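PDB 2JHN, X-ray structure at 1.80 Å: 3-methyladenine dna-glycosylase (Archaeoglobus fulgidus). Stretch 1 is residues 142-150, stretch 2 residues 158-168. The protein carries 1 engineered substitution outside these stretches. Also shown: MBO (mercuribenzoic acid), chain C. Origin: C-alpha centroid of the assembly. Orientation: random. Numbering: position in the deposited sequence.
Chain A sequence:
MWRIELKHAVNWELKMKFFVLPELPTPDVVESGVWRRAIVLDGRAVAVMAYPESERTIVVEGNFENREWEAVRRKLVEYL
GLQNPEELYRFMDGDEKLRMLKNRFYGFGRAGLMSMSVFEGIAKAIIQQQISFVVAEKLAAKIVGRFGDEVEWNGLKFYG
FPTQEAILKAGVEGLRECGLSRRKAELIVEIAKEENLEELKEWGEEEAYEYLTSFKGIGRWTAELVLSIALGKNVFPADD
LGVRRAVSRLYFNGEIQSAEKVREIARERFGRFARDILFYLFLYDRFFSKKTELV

Stretch 1, residues 142-150: KIVGRFGDE
Stretch 2 (158-168) FYGFPTQEAIL

Lys-142 to Phe-147 are the last residues of a helix that begins earlier; Gly-148 (phi/psi -81/163) leaves it. Glu-150 and Tyr-159 pair antiparallel; stretch 2 goes from strand through a loop to a helix from Gln-164. CA pairs are Gly-148/Pro-162 (4.0 Å) and Asp-149/Gly-160 (4.9 Å).

Phe-158 (-115/129, chi1 m) offers its O to Glu-150 CA, a CA-H...O contact of 3.4 Å. Tyr-159 (-110/142, chi1 m) forms a non-hydrogen-bonded bridge with Glu-150, CA-CA 4.8 Å. Both side chains lie on one sheet face, Glu-150 (chi1 t, chi2 t) bringing CG to 4.1 Å from Tyr-159 CE1. Gly-160 (-119/157) N donates to Asp-149 (chi1 m) O (3.0 Å, 160°), the one direct hydrogen bond between the stretches. Gly-160 O lies 3.3 Å from Gly-148 CA; a CB on Gly-148 would clash with this oxygen.

Phe-161 (-71/140, chi1 t) places CD1 4.0 Å from CG2 of Val-144 (chi1 t). Pro-162 (-49/136, C-gamma exo) has no N-H to donate; its CG makes apolar contacts with the first helix's last turns, at Ile-143 (m, m) CG2 (3.6 Å) and Phe-147 (chi1 m) CB (4.0 Å). A water joins Phe-147 O (2.8 Å, donating) to Thr-163 N (3.2 Å, accepting). Thr-163 (-70/164, chi1 p) caps the second helix: OG1 accepts from Ala-166 N at 3.1 Å. Ala-166 CB reaches Phe-147 O at 3.5 Å. Ile-167 (m, m) ends the contact, CD1 4.3 Å from Ile-143 CG2.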

ATOM      1  N   LYS A 142     -11.148  -9.548   8.055  1.00 18.31           N
ATOM      2  CA  LYS A 142     -12.525  -9.797   8.509  1.00 18.64           C
ATOM      3  C   LYS A 142     -13.512  -9.168   7.528  1.00 17.77           C
ATOM      4  O   LYS A 142     -14.463  -9.803   7.069  1.00 16.75           O
ATOM      5  CB  LYS A 142     -12.743  -9.215   9.905  1.00 20.57           C
ATOM      6  CG  LYS A 142     -11.884  -9.818  11.006  1.00 23.23           C
ATOM      7  CD  LYS A 142     -12.719 -10.808  11.799  1.00 27.04           C
ATOM      8  CE  LYS A 142     -11.951 -11.352  12.974  1.00 29.15           C
ATOM      9  NZ  LYS A 142     -12.396 -12.753  13.214  1.00 30.44           N
ATOM     10  N   ILE A 143     -13.249  -7.923   7.167  1.00 16.80           N
ATOM     11  CA  ILE A 143     -14.137  -7.192   6.268  1.00 16.53           C
ATOM     12  C   ILE A 143     -14.143  -7.771   4.843  1.00 15.81           C
ATOM     13  O   ILE A 143     -15.182  -7.806   4.165  1.00 15.52           O
ATOM     14  CB  ILE A 143     -13.769  -5.694   6.306  1.00 17.94           C
ATOM     15  CG1 ILE A 143     -14.072  -5.121   7.701  1.00 18.13           C
ATOM     16  CG2 ILE A 143     -14.510  -4.922   5.232  1.00 18.69           C
ATOM     17  CD1 ILE A 143     -15.530  -5.009   7.983  1.00 24.87           C
ATOM     18  N   VAL A 144     -12.969  -8.204   4.370  1.00 14.48           N
ATOM     19  CA  VAL A 144     -12.844  -8.823   3.057  1.00 14.14           C
ATOM     20  C   VAL A 144     -13.610 -10.152   3.051  1.00 14.45           C
ATOM     21  O   VAL A 144     -14.285 -10.481   2.083  1.00 15.25           O
ATOM     22  CB  VAL A 144     -11.342  -9.058   2.723  1.00 13.89           C
ATOM     23  CG1 VAL A 144     -11.139  -9.991   1.501  1.00 13.24           C
ATOM     24  CG2 VAL A 144     -10.699  -7.709   2.503  1.00 12.83           C
ATOM     25  N   GLY A 145     -13.480 -10.897   4.136  1.00 15.59           N
ATOM     26  CA  GLY A 145     -14.079 -12.238   4.214  1.00 17.42           C
ATOM     27  C   GLY A 145     -15.592 -12.124   4.084  1.00 18.05           C
ATOM     28  O   GLY A 145     -16.237 -12.880   3.333  1.00 18.93           O
ATOM     29  N   ARG A 146     -16.166 -11.149   4.770  1.00 18.55           N
ATOM     30  CA  ARG A 146     -17.628 -11.058   4.816  1.00 18.60           C
ATOM     31  C   ARG A 146     -18.252 -10.225   3.692  1.00 19.35           C
ATOM     32  O   ARG A 146     -19.367 -10.520   3.221  1.00 17.69           O
ATOM     33  CB  ARG A 146     -18.076 -10.551   6.178  1.00 19.82           C
ATOM     34  CG  ARG A 146     -19.615 -10.504   6.325  1.00 19.50           C
ATOM     35  CD  ARG A 146     -19.993 -10.426   7.784  1.00 21.91           C
ATOM     36  NE  ARG A 146     -19.649 -11.669   8.460  1.00 21.14           N
ATOM     37  CZ  ARG A 146     -19.543 -11.810   9.779  1.00 22.37           C
ATOM     38  NH1 ARG A 146     -19.782 -10.781  10.598  1.00 24.01           N
ATOM     39  NH2 ARG A 146     -19.214 -13.000  10.280  1.00 25.26           N
ATOM     40  N   PHE A 147     -17.554  -9.163   3.287  1.00 18.38           N
ATOM     41  CA  PHE A 147     -18.136  -8.167   2.395  1.00 18.76           C
ATOM     42  C   PHE A 147     -17.396  -8.024   1.059  1.00 19.12           C
ATOM     43  O   PHE A 147     -17.876  -7.365   0.129  1.00 19.39           O
ATOM     44  CB  PHE A 147     -18.271  -6.820   3.131  1.00 18.04           C
ATOM     45  CG  PHE A 147     -19.116  -6.889   4.398  1.00 19.67           C
ATOM     46  CD1 PHE A 147     -20.488  -7.194   4.333  1.00 21.73           C
ATOM     47  CD2 PHE A 147     -18.543  -6.656   5.650  1.00 21.02           C
ATOM     48  CE1 PHE A 147     -21.271  -7.253   5.518  1.00 19.87           C
ATOM     49  CE2 PHE A 147     -19.301  -6.720   6.822  1.00 22.02           C
ATOM     50  CZ  PHE A 147     -20.674  -7.027   6.751  1.00 19.98           C
ATOM     51  N   GLY A 148     -16.222  -8.642   0.950  1.00 20.38           N
ATOM     52  CA  GLY A 148     -15.447  -8.555  -0.277  1.00 21.63           C
ATOM     53  C   GLY A 148     -15.904  -9.502  -1.361  1.00 23.31           C
ATOM     54  O   GLY A 148     -16.639 -10.461  -1.104  1.00 23.17           O
ATOM     55  N   ASP A 149     -15.472  -9.235  -2.587  1.00 25.14           N
ATOM     56  CA  ASP A 149     -15.714 -10.144  -3.696  1.00 27.15           C
ATOM     57  C   ASP A 149     -14.900 -11.422  -3.533  1.00 27.85           C
ATOM     58  O   ASP A 149     -13.828 -11.416  -2.935  1.00 26.95           O
ATOM     59  CB  ASP A 149     -15.371  -9.478  -5.025  1.00 28.06           C
ATOM     60  CG  ASP A 149     -16.458  -8.540  -5.498  1.00 32.09           C
ATOM     61  OD1 ASP A 149     -17.620  -8.997  -5.682  1.00 36.26           O
ATOM     62  OD2 ASP A 149     -16.152  -7.343  -5.693  1.00 35.15           O
ATOM     63  N   GLU A 150     -15.429 -12.516  -4.076  1.00 29.22           N
ATOM     64  CA  GLU A 150     -14.748 -13.804  -4.095  1.00 30.64           C
ATOM     65  C   GLU A 150     -14.876 -14.373  -5.503  1.00 31.02           C
ATOM     66  O   GLU A 150     -15.980 -14.402  -6.071  1.00 31.01           O
ATOM     67  CB  GLU A 150     -15.373 -14.743  -3.061  1.00 31.11           C
ATOM     68  CG  GLU A 150     -14.433 -15.802  -2.485  1.00 33.16           C
ATOM     69  CD  GLU A 150     -15.089 -16.650  -1.387  1.00 33.51           C
ATOM     70  OE1 GLU A 150     -15.989 -16.130  -0.672  1.00 36.72           O
ATOM     71  OE2 GLU A 150     -14.696 -17.836  -1.235  1.00 37.10           O
ATOM     72  N   PHE A 158      -9.848 -16.304  -5.040  1.00 23.49           N
ATOM     73  CA  PHE A 158      -9.284 -14.940  -5.144  1.00 22.08           C
ATOM     74  C   PHE A 158     -10.200 -13.952  -4.410  1.00 21.83           C
ATOM     75  O   PHE A 158     -11.407 -13.892  -4.685  1.00 21.59           O
ATOM     76  CB  PHE A 158      -9.164 -14.503  -6.608  1.00 21.30           C
ATOM     77  CG  PHE A 158      -8.224 -15.351  -7.426  1.00 22.42           C
ATOM     78  CD1 PHE A 158      -7.000 -14.832  -7.862  1.00 19.99           C
ATOM     79  CD2 PHE A 158      -8.568 -16.671  -7.785  1.00 21.94           C
ATOM     80  CE1 PHE A 158      -6.113 -15.620  -8.636  1.00 22.10           C
ATOM     81  CE2 PHE A 158      -7.690 -17.457  -8.542  1.00 21.78           C
ATOM     82  CZ  PHE A 158      -6.458 -16.926  -8.975  1.00 21.87           C
ATOM     83  N   TYR A 159      -9.623 -13.148  -3.517  1.00 20.52           N
ATOM     84  CA  TYR A 159     -10.413 -12.248  -2.672  1.00 19.88           C
ATOM     85  C   TYR A 159     -10.179 -10.792  -3.091  1.00 18.82           C
ATOM     86  O   TYR A 159      -9.057 -10.426  -3.464  1.00 16.85           O
ATOM     87  CB  TYR A 159     -10.053 -12.470  -1.194  1.00 21.39           C
ATOM     88  CG  TYR A 159     -10.133 -13.938  -0.761  1.00 23.11           C
ATOM     89  CD1 TYR A 159     -11.287 -14.459  -0.162  1.00 25.27           C
ATOM     90  CD2 TYR A 159      -9.055 -14.796  -0.969  1.00 23.34           C
ATOM     91  CE1 TYR A 159     -11.353 -15.835   0.225  1.00 24.13           C
ATOM     92  CE2 TYR A 159      -9.103 -16.143  -0.592  1.00 26.04           C
ATOM     93  CZ  TYR A 159     -10.247 -16.653   0.008  1.00 25.50           C
ATOM     94  OH  TYR A 159     -10.236 -18.006   0.364  1.00 27.42           O
ATOM     95  N   GLY A 160     -11.242  -9.981  -3.050  1.00 17.94           N
ATOM     96  CA  GLY A 160     -11.149  -8.536  -3.349  1.00 16.93           C
ATOM     97  C   GLY A 160     -11.553  -7.663  -2.164  1.00 15.95           C
ATOM     98  O   GLY A 160     -12.287  -8.103  -1.274  1.00 16.48           O
ATOM     99  N   PHE A 161     -11.075  -6.412  -2.125  1.00 15.54           N
ATOM    100  CA  PHE A 161     -11.537  -5.489  -1.110  1.00 14.96           C
ATOM    101  C   PHE A 161     -13.000  -5.084  -1.420  1.00 14.45           C
ATOM    102  O   PHE A 161     -13.341  -4.897  -2.573  1.00 15.99           O
ATOM    103  CB  PHE A 161     -10.652  -4.225  -1.024  1.00 14.92           C
ATOM    104  CG  PHE A 161     -10.856  -3.458   0.254  1.00 13.23           C
ATOM    105  CD1 PHE A 161     -10.242  -3.879   1.438  1.00 11.70           C
ATOM    106  CD2 PHE A 161     -11.718  -2.345   0.296  1.00 13.53           C
ATOM    107  CE1 PHE A 161     -10.462  -3.198   2.621  1.00 12.51           C
ATOM    108  CE2 PHE A 161     -11.947  -1.664   1.492  1.00 13.32           C
ATOM    109  CZ  PHE A 161     -11.317  -2.080   2.647  1.00 15.00           C
ATOM    110  N   PRO A 162     -13.855  -4.970  -0.394  1.00 15.48           N
ATOM    111  CA  PRO A 162     -15.272  -4.555  -0.595  1.00 16.01           C
ATOM    112  C   PRO A 162     -15.425  -3.301  -1.465  1.00 17.11           C
ATOM    113  O   PRO A 162     -14.662  -2.337  -1.287  1.00 16.34           O
ATOM    114  CB  PRO A 162     -15.753  -4.290   0.829  1.00 15.41           C
ATOM    115  CG  PRO A 162     -14.937  -5.254   1.663  1.00 16.24           C
ATOM    116  CD  PRO A 162     -13.562  -5.242   1.019  1.00 14.60           C
ATOM    117  N   THR A 163     -16.386  -3.338  -2.402  1.00 17.14           N
ATOM    118  CA  THR A 163     -16.743  -2.188  -3.235  1.00 18.21           C
ATOM    119  C   THR A 163     -17.424  -1.158  -2.337  1.00 17.61           C
ATOM    120  O   THR A 163     -17.851  -1.494  -1.238  1.00 15.93           O
ATOM    121  CB  THR A 163     -17.735  -2.568  -4.371  1.00 18.99           C
ATOM    122  OG1 THR A 163     -18.919  -3.125  -3.787  1.00 18.77           O
ATOM    123  CG2 THR A 163     -17.103  -3.572  -5.367  1.00 19.84           C
ATOM    124  N   GLN A 164     -17.532   0.092  -2.800  1.00 17.95           N
ATOM    125  CA  GLN A 164     -18.268   1.107  -2.026  1.00 17.93           C
ATOM    126  C   GLN A 164     -19.707   0.654  -1.759  1.00 18.53           C
ATOM    127  O   GLN A 164     -20.209   0.801  -0.653  1.00 18.13           O
ATOM    128  CB  GLN A 164     -18.222   2.478  -2.711  1.00 18.22           C
ATOM    129  CG  GLN A 164     -16.791   3.018  -2.860  1.00 18.34           C
ATOM    130  CD  GLN A 164     -16.742   4.344  -3.568  1.00 17.70           C
ATOM    131  OE1 GLN A 164     -15.905   4.558  -4.444  1.00 18.20           O
ATOM    132  NE2 GLN A 164     -17.640   5.263  -3.183  1.00 17.66           N
ATOM    133  N   GLU A 165     -20.313   0.041  -2.769  1.00 19.69           N
ATOM    134  CA  GLU A 165     -21.675  -0.538  -2.677  1.00 21.71           C
ATOM    135  C   GLU A 165     -21.852  -1.585  -1.581  1.00 20.32           C
ATOM    136  O   GLU A 165     -22.836  -1.549  -0.844  1.00 19.86           O
ATOM    137  CB  GLU A 165     -22.074  -1.129  -4.037  1.00 21.90           C
ATOM    138  CG  GLU A 165     -22.319  -0.080  -5.106  1.00 27.00           C
ATOM    139  CD  GLU A 165     -21.092   0.236  -5.977  1.00 33.13           C
ATOM    140  OE1 GLU A 165     -19.928  -0.107  -5.615  1.00 33.31           O
ATOM    141  OE2 GLU A 165     -21.298   0.843  -7.051  1.00 35.16           O
ATOM    142  N   ALA A 166     -20.878  -2.499  -1.481  1.00 19.73           N
ATOM    143  CA  ALA A 166     -20.854  -3.573  -0.491  1.00 19.11           C
ATOM    144  C   ALA A 166     -20.745  -3.018   0.924  1.00 18.85           C
ATOM    145  O   ALA A 166     -21.376  -3.530   1.845  1.00 18.66           O
ATOM    146  CB  ALA A 166     -19.694  -4.543  -0.784  1.00 18.87           C
ATOM    147  N   ILE A 167     -19.943  -1.962   1.081  1.00 18.14           N
ATOM    148  CA  ILE A 167     -19.798  -1.248   2.356  1.00 18.21           C
ATOM    149  C   ILE A 167     -21.076  -0.531   2.809  1.00 18.54           C
ATOM    150  O   ILE A 167     -21.447  -0.574   3.992  1.00 17.79           O
ATOM    151  CB  ILE A 167     -18.588  -0.260   2.299  1.00 18.18           C
ATOM    152  CG1 ILE A 167     -17.286  -1.068   2.205  1.00 16.64           C
ATOM    153  CG2 ILE A 167     -18.570   0.694   3.513  1.00 17.90           C
ATOM    154  CD1 ILE A 167     -17.046  -2.052   3.387  1.00 16.83           C
ATOM    155  N   LEU A 168     -21.739   0.124   1.864  1.00 19.28           N
ATOM    156  CA  LEU A 168     -22.993   0.798   2.167  1.00 21.25           C
ATOM    157  C   LEU A 168     -24.026  -0.224   2.666  1.00 22.65           C
ATOM    158  O   LEU A 168     -24.739   0.030   3.645  1.00 23.59           O
ATOM    159  CB  LEU A 168     -23.488   1.586   0.942  1.00 21.06           C
ATOM    160  CG  LEU A 168     -22.652   2.837   0.588  1.00 22.91           C
ATOM    161  CD1 LEU A 168     -23.214   3.495  -0.655  1.00 24.60           C
ATOM    162  CD2 LEU A 168     -22.570   3.844   1.747  1.00 24.90           C
TER
HETATM  163 HG   MBO C1296     -16.389 -10.025   9.611  0.70 24.57          HG
HETATM  164  CE1 MBO C1296     -15.702 -12.191   9.731  0.70 23.92           C
HETATM  165  CE2 MBO C1296     -15.714 -12.833  10.962  0.70 22.74           C
HETATM  166  CE3 MBO C1296     -15.294 -14.154  11.017  0.70 24.07           C
HETATM  167  CE4 MBO C1296     -14.862 -14.802   9.862  0.70 24.12           C
HETATM  168  CE5 MBO C1296     -14.863 -14.148   8.632  0.70 24.34           C
HETATM  169  CE6 MBO C1296     -15.288 -12.826   8.563  0.70 22.73           C
HETATM  170  CZ  MBO C1296     -14.401 -16.224   9.942  0.70 25.14           C
HETATM  171  OZ1 MBO C1296     -14.148 -16.836   8.892  0.70 27.06           O
HETATM  172  OZ2 MBO C1296     -14.262 -16.753  11.060  0.70 27.09           O
HETATM  173  O   HOH W   1     -17.579  -6.307  -2.428  1.00 20.11           O